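Local coordinates for oxidoreductase protein (Agrobacterium radiobacter, PDB 5UI9) that binds NAD together with a small dihydroxy acid and is probably a GFO/IDH/MocA-family dehydrogenase, at residues Val18-Ala23 with Ala297-Trp302; Trp24-Gly29 with Leu281-Arg286. All blocks are in the same frame, centred on the assembly; numbering follows the deposited sequence.

Contact 1 (Val18-Ala23 with Ala297-Trp302)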
ATOM      1  N   VAL A  18     -13.317  18.901 -25.086  1.00 34.22           N
ATOM      2  CA  VAL A  18     -12.428  19.887 -25.715  1.00 34.73           C
ATOM      3  C   VAL A  18     -11.048  19.265 -25.975  1.00 34.05           C
ATOM      4  O   VAL A  18     -10.450  19.517 -27.022  1.00 34.53           O
ATOM      5  CB  VAL A  18     -12.308  21.181 -24.862  1.00 36.49           C
ATOM      6  CG1 VAL A  18     -11.260  22.140 -25.438  1.00 37.16           C
ATOM      7  CG2 VAL A  18     -13.668  21.876 -24.748  1.00 36.65           C
ATOM      8  N   ASN A  19     -10.566  18.439 -25.036  1.00 32.98           N
ATOM      9  CA  ASN A  19      -9.305  17.700 -25.210  1.00 32.84           C
ATOM     10  C   ASN A  19      -9.416  16.668 -26.321  1.00 32.47           C
ATOM     11  O   ASN A  19      -8.486  16.497 -27.096  1.00 31.39           O
ATOM     12  CB  ASN A  19      -8.870  16.982 -23.929  1.00 32.11           C
ATOM     13  CG  ASN A  19      -8.613  17.932 -22.783  1.00 31.83           C
ATOM     14  OD1 ASN A  19      -7.767  18.818 -22.873  1.00 30.72           O
ATOM     15  ND2 ASN A  19      -9.351  17.752 -21.695  1.00 31.85           N
ATOM     16  N   GLN A  20     -10.545  15.969 -26.374  1.00 32.32           N
ATOM     17  CA  GLN A  20     -10.774  14.959 -27.405  1.00 32.72           C
ATOM     18  C   GLN A  20     -10.838  15.597 -28.797  1.00 33.99           C
ATOM     19  O   GLN A  20     -10.278  15.054 -29.748  1.00 35.47           O
ATOM     20  CB  GLN A  20     -12.025  14.125 -27.092  1.00 32.69           C
ATOM     21  CG  GLN A  20     -11.834  13.256 -25.855  1.00 32.27           C
ATOM     22  CD  GLN A  20     -13.043  12.437 -25.456  1.00 31.35           C
ATOM     23  OE1 GLN A  20     -13.305  12.272 -24.265  1.00 32.52           O
ATOM     24  NE2 GLN A  20     -13.768  11.899 -26.434  1.00 29.94           N
ATOM     25  N   MET A  21     -11.479  16.765 -28.885  1.00 33.47           N
ATOM     26  CA  MET A  21     -11.534  17.555 -30.123  1.00 34.39           C
ATOM     27  C   MET A  21     -10.166  18.052 -30.593  1.00 34.71           C
ATOM     28  O   MET A  21      -9.857  17.968 -31.787  1.00 34.23           O
ATOM     29  CB  MET A  21     -12.487  18.751 -29.965  1.00 34.60           C
ATOM     30  CG  MET A  21     -13.957  18.373 -29.843  1.00 34.27           C
ATOM     31  SD  MET A  21     -14.671  17.544 -31.282  1.00 35.46           S
ATOM     32  CE  MET A  21     -14.569  18.860 -32.506  1.00 36.21           C
ATOM     33  N   HIS A  22      -9.351  18.572 -29.671  1.00 33.90           N
ATOM     34  CA  HIS A  22      -7.967  18.943 -30.006  1.00 34.80           C
ATOM     35  C   HIS A  22      -7.226  17.730 -30.548  1.00 34.31           C
ATOM     36  O   HIS A  22      -6.591  17.803 -31.603  1.00 36.99           O
ATOM     37  CB  HIS A  22      -7.192  19.472 -28.792  1.00 34.77           C
ATOM     38  CG  HIS A  22      -7.491  20.896 -28.434  1.00 35.33           C
ATOM     39  ND1 HIS A  22      -7.263  21.943 -29.299  1.00 36.78           N
ATOM     40  CD2 HIS A  22      -7.939  21.453 -27.284  1.00 35.81           C
ATOM     41  CE1 HIS A  22      -7.591  23.080 -28.710  1.00 36.79           C
ATOM     42  NE2 HIS A  22      -8.005  22.810 -27.486  1.00 35.94           N
ATOM     43  N   ALA A  23      -7.325  16.614 -29.828  1.00 31.90           N
ATOM     44  CA  ALA A  23      -6.628  15.382 -30.217  1.00 31.74           C
ATOM     45  C   ALA A  23      -7.071  14.838 -31.581  1.00 32.08           C
ATOM     46  O   ALA A  23      -6.237  14.367 -32.351  1.00 32.34           O
ATOM     47  CB  ALA A  23      -6.791  14.315 -29.148  1.00 30.38           C
ATOM     48  N   ALA A 297      -2.968   9.435 -27.976  1.00 31.78           N
ATOM     49  CA  ALA A 297      -2.511   8.042 -28.099  1.00 31.84           C
ATOM     50  C   ALA A 297      -3.672   7.070 -28.299  1.00 31.49           C
ATOM     51  O   ALA A 297      -3.655   6.263 -29.233  1.00 31.49           O
ATOM     52  CB  ALA A 297      -1.680   7.635 -26.879  1.00 31.17           C
ATOM     53  N   ILE A 298      -4.690   7.165 -27.444  1.00 31.39           N
ATOM     54  CA  ILE A 298      -5.829   6.248 -27.534  1.00 31.16           C
ATOM     55  C   ILE A 298      -6.685   6.520 -28.779  1.00 31.40           C
ATOM     56  O   ILE A 298      -7.214   5.582 -29.365  1.00 32.18           O
ATOM     57  CB  ILE A 298      -6.685   6.212 -26.235  1.00 30.23           C
ATOM     58  CG1 ILE A 298      -7.446   4.884 -26.140  1.00 31.02           C
ATOM     59  CG2 ILE A 298      -7.636   7.391 -26.149  1.00 30.10           C
ATOM     60  CD1 ILE A 298      -8.327   4.750 -24.918  1.00 31.12           C
ATOM     61  N   GLN A 299      -6.819   7.785 -29.177  1.00 30.85           N
ATOM     62  CA  GLN A 299      -7.597   8.124 -30.376  1.00 32.32           C
ATOM     63  C   GLN A 299      -6.870   7.760 -31.684  1.00 32.75           C
ATOM     64  O   GLN A 299      -7.515   7.352 -32.653  1.00 33.21           O
ATOM     65  CB  GLN A 299      -8.053   9.591 -30.331  1.00 32.52           C
ATOM     66  CG  GLN A 299      -9.125   9.803 -29.257  1.00 32.68           C
ATOM     67  CD  GLN A 299      -9.658  11.223 -29.141  1.00 32.25           C
ATOM     68  OE1 GLN A 299     -10.480  11.486 -28.268  1.00 33.04           O
ATOM     69  NE2 GLN A 299      -9.217  12.132 -30.018  1.00 31.37           N
ATOM     70  N   GLN A 300      -5.541   7.863 -31.703  1.00 32.93           N
ATOM     71  CA  GLN A 300      -4.749   7.304 -32.810  1.00 33.79           C
ATOM     72  C   GLN A 300      -4.839   5.781 -32.835  1.00 34.85           C
ATOM     73  O   GLN A 300      -4.930   5.180 -33.913  1.00 35.07           O
ATOM     74  CB  GLN A 300      -3.270   7.723 -32.736  1.00 35.23           C
ATOM     75  CG  GLN A 300      -2.473   7.421 -34.009  1.00 35.43           C
ATOM     76  CD  GLN A 300      -2.959   8.226 -35.192  1.00 35.95           C
ATOM     77  OE1 GLN A 300      -2.810   9.442 -35.214  1.00 36.62           O
ATOM     78  NE2 GLN A 300      -3.559   7.559 -36.177  1.00 36.12           N
ATOM     79  N   HIS A 301      -4.787   5.166 -31.654  1.00 33.59           N
ATOM     80  CA  HIS A 301      -4.928   3.716 -31.520  1.00 34.18           C
ATOM     81  C   HIS A 301      -6.270   3.256 -32.096  1.00 35.89           C
ATOM     82  O   HIS A 301      -6.302   2.350 -32.932  1.00 37.23           O
ATOM     83  CB  HIS A 301      -4.764   3.296 -30.054  1.00 33.96           C
ATOM     84  CG  HIS A 301      -5.067   1.855 -29.787  1.00 33.57           C
ATOM     85  ND1 HIS A 301      -4.171   0.841 -30.049  1.00 34.85           N
ATOM     86  CD2 HIS A 301      -6.157   1.260 -29.242  1.00 33.28           C
ATOM     87  CE1 HIS A 301      -4.700  -0.316 -29.693  1.00 34.51           C
ATOM     88  NE2 HIS A 301      -5.904  -0.089 -29.200  1.00 33.51           N
ATOM     89  N   TRP A 302      -7.357   3.898 -31.671  1.00 35.31           N
ATOM     90  CA  TRP A 302      -8.694   3.633 -32.228  1.00 35.90           C
ATOM     91  C   TRP A 302      -8.697   3.689 -33.757  1.00 37.48           C
ATOM     92  O   TRP A 302      -9.182   2.770 -34.415  1.00 36.59           O
ATOM     93  CB  TRP A 302      -9.724   4.630 -31.685  1.00 35.25           C
ATOM     94  CG  TRP A 302     -11.025   4.662 -32.472  1.00 34.92           C
ATOM     95  CD1 TRP A 302     -11.361   5.533 -33.477  1.00 35.70           C
ATOM     96  CD2 TRP A 302     -12.138   3.775 -32.323  1.00 34.56           C
ATOM     97  NE1 TRP A 302     -12.612   5.235 -33.968  1.00 36.36           N
ATOM     98  CE2 TRP A 302     -13.114   4.162 -33.275  1.00 36.41           C
ATOM     99  CE3 TRP A 302     -12.408   2.689 -31.481  1.00 33.77           C
ATOM    100  CZ2 TRP A 302     -14.353   3.507 -33.393  1.00 36.36           C
ATOM    101  CZ3 TRP A 302     -13.631   2.033 -31.604  1.00 34.76           C
ATOM    102  CH2 TRP A 302     -14.590   2.446 -32.553  1.00 35.34           C
TER
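With CG anti to its own carbonyl carbon (chi1 -70°) and the rest of the chain extended, Gln299 carries its amide from helix 289-308 across to the backbone of Gln20. Gln20 is extended too, yet it starts from the other helix, and the two side chains pass at about a right angle. The receiving helix, 17-26, is the first helix of the NAD-binding Rossmann fold; the strand-turn-helix that leads into it carries a GxGxxA-type sequence, consistent with a dinucleotide-binding turn.

One hydrogen bond carries the contact. Gln299 NE2 donates to Gln20 O over 3.1 Å, and the bond is almost straight, 176° at the hydrogen. The acceptor lies in the amide plane of Gln299, and the donor in turn sits in the carbonyl plane of Gln20, on a lone pair. With donor and acceptor each in the other's plane, the bond favours this rotation of the Gln299 amide.

The methyl of Ala23, one turn on, packs against the same nitrogen, with Ala23 CB 3.4 Å from Gln299 NE2. The side-chain amide of Gln20 is engaged in a different direction, its NE2 bonded to Asp72 and its OE1 to Gln97, with its plane turned 76° from that of Gln299. All three touching residues are buried. The other end of the Gln299 amide meets Gln20 as well: Gln299 OE1 rests against the aliphatic stem of that side chain, 3.3 Å from Gln20 CB.

Contact 2 (Trp24-Gly29 with Leu281-Arg286). With MG (magnesium ion), chain E.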
ATOM      1  N   TRP A  24      -8.366  14.908 -31.879  1.00 32.21           N
ATOM      2  CA  TRP A  24      -8.864  14.439 -33.186  1.00 33.91           C
ATOM      3  C   TRP A  24      -8.250  15.205 -34.360  1.00 36.28           C
ATOM      4  O   TRP A  24      -8.041  14.629 -35.427  1.00 37.30           O
ATOM      5  CB  TRP A  24     -10.395  14.494 -33.274  1.00 32.75           C
ATOM      6  CG  TRP A  24     -11.091  13.393 -32.544  1.00 31.61           C
ATOM      7  CD1 TRP A  24     -12.020  13.533 -31.562  1.00 31.76           C
ATOM      8  CD2 TRP A  24     -10.939  11.984 -32.751  1.00 31.30           C
ATOM      9  NE1 TRP A  24     -12.446  12.305 -31.131  1.00 31.37           N
ATOM     10  CE2 TRP A  24     -11.797  11.337 -31.843  1.00 31.36           C
ATOM     11  CE3 TRP A  24     -10.148  11.206 -33.603  1.00 31.82           C
ATOM     12  CZ2 TRP A  24     -11.887   9.951 -31.761  1.00 31.72           C
ATOM     13  CZ3 TRP A  24     -10.241   9.833 -33.523  1.00 31.57           C
ATOM     14  CH2 TRP A  24     -11.104   9.216 -32.611  1.00 31.42           C
ATOM     15  N   LYS A  25      -7.968  16.488 -34.161  1.00 39.65           N
ATOM     16  CA  LYS A  25      -7.269  17.294 -35.163  1.00 43.24           C
ATOM     17  C   LYS A  25      -5.862  16.729 -35.408  1.00 42.34           C
ATOM     18  O   LYS A  25      -5.494  16.493 -36.556  1.00 40.90           O
ATOM     19  CB  LYS A  25      -7.253  18.774 -34.737  1.00 47.38           C
ATOM     20  CG  LYS A  25      -6.547  19.734 -35.692  1.00 53.06           C
ATOM     21  CD  LYS A  25      -7.368  20.991 -36.000  1.00 58.64           C
ATOM     22  CE  LYS A  25      -7.822  21.772 -34.766  1.00 60.84           C
ATOM     23  NZ  LYS A  25      -6.700  22.122 -33.859  1.00 60.60           N
ATOM     24  N   ASP A  26      -5.119  16.471 -34.329  1.00 40.78           N
ATOM     25  CA  ASP A  26      -3.785  15.838 -34.403  1.00 41.25           C
ATOM     26  C   ASP A  26      -3.786  14.394 -34.921  1.00 40.11           C
ATOM     27  O   ASP A  26      -2.782  13.950 -35.447  1.00 40.23           O
ATOM     28  CB  ASP A  26      -3.095  15.820 -33.024  1.00 40.48           C
ATOM     29  CG  ASP A  26      -2.614  17.192 -32.561  1.00 42.68           C
ATOM     30  OD1 ASP A  26      -2.599  18.163 -33.350  1.00 42.70           O
ATOM     31  OD2 ASP A  26      -2.237  17.288 -31.369  1.00 44.29           O
ATOM     32  N   VAL A  27      -4.869  13.645 -34.726  1.00 39.71           N
ATOM     33  CA  VAL A  27      -4.922  12.251 -35.190  1.00 40.65           C
ATOM     34  C   VAL A  27      -4.767  12.210 -36.710  1.00 42.25           C
ATOM     35  O   VAL A  27      -5.431  12.965 -37.422  1.00 42.64           O
ATOM     36  CB  VAL A  27      -6.246  11.538 -34.791  1.00 40.36           C
ATOM     37  CG1 VAL A  27      -6.439  10.231 -35.568  1.00 40.17           C
ATOM     38  CG2 VAL A  27      -6.296  11.275 -33.285  1.00 38.49           C
ATOM     39  N   LYS A  28      -3.903  11.318 -37.181  1.00 42.52           N
ATOM     40  CA  LYS A  28      -3.756  11.047 -38.607  1.00 46.36           C
ATOM     41  C   LYS A  28      -4.670   9.902 -39.052  1.00 43.50           C
ATOM     42  O   LYS A  28      -4.642   8.809 -38.481  1.00 40.57           O
ATOM     43  CB  LYS A  28      -2.287  10.763 -38.956  1.00 51.71           C
ATOM     44  CG  LYS A  28      -1.487  12.049 -39.140  1.00 57.67           C
ATOM     45  CD  LYS A  28      -0.005  11.888 -38.836  1.00 61.87           C
ATOM     46  CE  LYS A  28       0.725  13.220 -38.966  1.00 64.07           C
ATOM     47  NZ  LYS A  28       1.863  13.303 -38.012  1.00 67.67           N
ATOM     48  N   GLY A  29      -5.474  10.181 -40.080  1.00 42.74           N
ATOM     49  CA  GLY A  29      -6.432   9.229 -40.629  1.00 43.10           C
ATOM     50  C   GLY A  29      -7.859   9.423 -40.139  1.00 41.95           C
ATOM     51  O   GLY A  29      -8.736   8.626 -40.481  1.00 42.03           O
ATOM     52  N   LEU A 281       1.957  18.600 -25.628  1.00 34.33           N
ATOM     53  CA  LEU A 281       1.377  18.904 -26.929  1.00 34.96           C
ATOM     54  C   LEU A 281       1.083  20.398 -27.014  1.00 36.09           C
ATOM     55  O   LEU A 281       0.974  21.075 -25.978  1.00 34.47           O
ATOM     56  CB  LEU A 281       0.118  18.069 -27.158  1.00 35.73           C
ATOM     57  CG  LEU A 281       0.346  16.548 -27.151  1.00 36.18           C
ATOM     58  CD1 LEU A 281      -0.980  15.816 -27.282  1.00 34.76           C
ATOM     59  CD2 LEU A 281       1.316  16.128 -28.254  1.00 38.27           C
ATOM     60  N   SER A 282       0.968  20.904 -28.244  1.00 35.98           N
ATOM     61  CA  SER A 282       0.792  22.347 -28.500  1.00 38.61           C
ATOM     62  C   SER A 282      -0.427  22.960 -27.779  1.00 39.72           C
ATOM     63  O   SER A 282      -0.370  24.098 -27.305  1.00 40.72           O
ATOM     64  CB  SER A 282       0.704  22.608 -30.008  1.00 40.27           C
ATOM     65  OG  SER A 282      -0.349  21.866 -30.601  1.00 40.51           O
ATOM     66  N   TRP A 283      -1.490  22.164 -27.661  1.00 39.66           N
ATOM     67  CA  TRP A 283      -2.763  22.564 -27.038  1.00 38.43           C
ATOM     68  C   TRP A 283      -2.901  22.162 -25.556  1.00 37.89           C
ATOM     69  O   TRP A 283      -3.916  22.455 -24.929  1.00 36.01           O
ATOM     70  CB  TRP A 283      -3.928  21.971 -27.835  1.00 37.53           C
ATOM     71  CG  TRP A 283      -3.830  20.481 -28.101  1.00 36.80           C
ATOM     72  CD1 TRP A 283      -3.270  19.877 -29.199  1.00 37.10           C
ATOM     73  CD2 TRP A 283      -4.302  19.422 -27.263  1.00 34.95           C
ATOM     74  NE1 TRP A 283      -3.367  18.509 -29.093  1.00 36.18           N
ATOM     75  CE2 TRP A 283      -4.004  18.201 -27.921  1.00 35.42           C
ATOM     76  CE3 TRP A 283      -4.983  19.380 -26.046  1.00 33.71           C
ATOM     77  CZ2 TRP A 283      -4.350  16.958 -27.386  1.00 34.10           C
ATOM     78  CZ3 TRP A 283      -5.327  18.143 -25.517  1.00 33.59           C
ATOM     79  CH2 TRP A 283      -5.007  16.948 -26.185  1.00 33.11           C
ATOM     80  N   ALA A 284      -1.887  21.508 -24.994  1.00 37.91           N
ATOM     81  CA  ALA A 284      -1.974  20.981 -23.635  1.00 39.79           C
ATOM     82  C   ALA A 284      -1.761  22.088 -22.600  1.00 41.82           C
ATOM     83  O   ALA A 284      -1.236  23.157 -22.917  1.00 43.90           O
ATOM     84  CB  ALA A 284      -0.969  19.855 -23.435  1.00 40.58           C
ATOM     85  N   SER A 285      -2.197  21.820 -21.374  1.00 40.75           N
ATOM     86  CA  SER A 285      -2.091  22.758 -20.252  1.00 43.46           C
ATOM     87  C   SER A 285      -1.686  21.999 -19.009  1.00 43.84           C
ATOM     88  O   SER A 285      -2.322  21.000 -18.662  1.00 42.02           O
ATOM     89  CB  SER A 285      -3.436  23.419 -19.951  1.00 43.55           C
ATOM     90  OG  SER A 285      -3.896  24.179 -21.038  1.00 48.94           O
ATOM     91  N   ARG A 286      -0.661  22.489 -18.321  1.00 45.36           N
ATOM     92  CA  ARG A 286      -0.313  21.967 -17.001  1.00 46.06           C
ATOM     93  C   ARG A 286      -1.508  22.217 -16.060  1.00 41.63           C
ATOM     94  O   ARG A 286      -2.096  23.290 -16.131  1.00 42.29           O
ATOM     95  CB  ARG A 286       0.951  22.645 -16.462  1.00 50.65           C
ATOM     96  CG  ARG A 286       2.201  22.393 -17.298  1.00 54.37           C
ATOM     97  CD  ARG A 286       3.421  23.077 -16.702  1.00 58.37           C
ATOM     98  NE  ARG A 286       4.641  22.773 -17.457  1.00 63.48           N
ATOM     99  CZ  ARG A 286       5.308  21.614 -17.419  1.00 64.57           C
ATOM    100  NH1 ARG A 286       4.896  20.591 -16.668  1.00 67.37           N
ATOM    101  NH2 ARG A 286       6.408  21.467 -18.152  1.00 64.66           N
TER
HETATM  102 MG    MG E 403      -7.174  14.519 -37.611  1.00 40.09          MG
HETATM  103  O   HOH W   1      -6.384  15.035 -39.744  1.00 44.42           O
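The indole of Trp283 presents its N-H edge to the carboxylate of Asp26, and the two flat groups are turned 46° against each other. Asp26 closes helix 17-26 of the Rossmann fold; Trp283 is the third residue of a type I beta turn, Leu281 to Ala284, in the loop between strand 271-275 and helix 289-308. Trp283 NE1 donates to Asp26 OD2 across 2.8 Å, with 156° at the hydrogen.

The fit is uneven on its two sides. Seen from the indole, the oxygen lies in the ring plane, a little to the CD1 side of the N-H direction. Seen from Asp26, the donor comes from above the carboxylate plane, 44° out of it. Trp283 reaches this position with CG between its backbone N and carbonyl carbon, which swings the ring back over the turn, and Leu281 CB sits 4.0 Å above the plane of the Trp283 ring, offset toward its rim. The ring also stacks with His22 of helix 17-26 and touches Asn19 and Ala23, so the loop is applied to that helix by ring packing as well as by its single hydrogen bond.

Beyond Asp26 the chain leaves helical geometry at Val27, and here the backbone serves a magnesium ion. Trp24 O, still in the last turn, and Val27 O both point at the metal; Ala30 O and a water are further ligands. All three protein ligands are main-chain carbonyls, so the ion links the helix end to the start of strand 30-36. The Val27 O to magnesium distance is 2.3 Å.

The centres of contacts 1 and 2 are 7 Å apart, and both rest on helix 17-26, contact 1 on its middle and contact 2 on its C-terminal end. Their partners follow each other much later in the chain: loop 281-286 comes first, then helix 289-308, so the span closed by contact 2 falls within that of contact 1. The two also touch directly, through a probable hydrogen bond from Gln300 NE2 to Lys28 O and through packing of Gln299 on Trp24. A loop and a helix from late in the chain thus return to cover the first Rossmann helix, tying late chain to the NAD-binding fold.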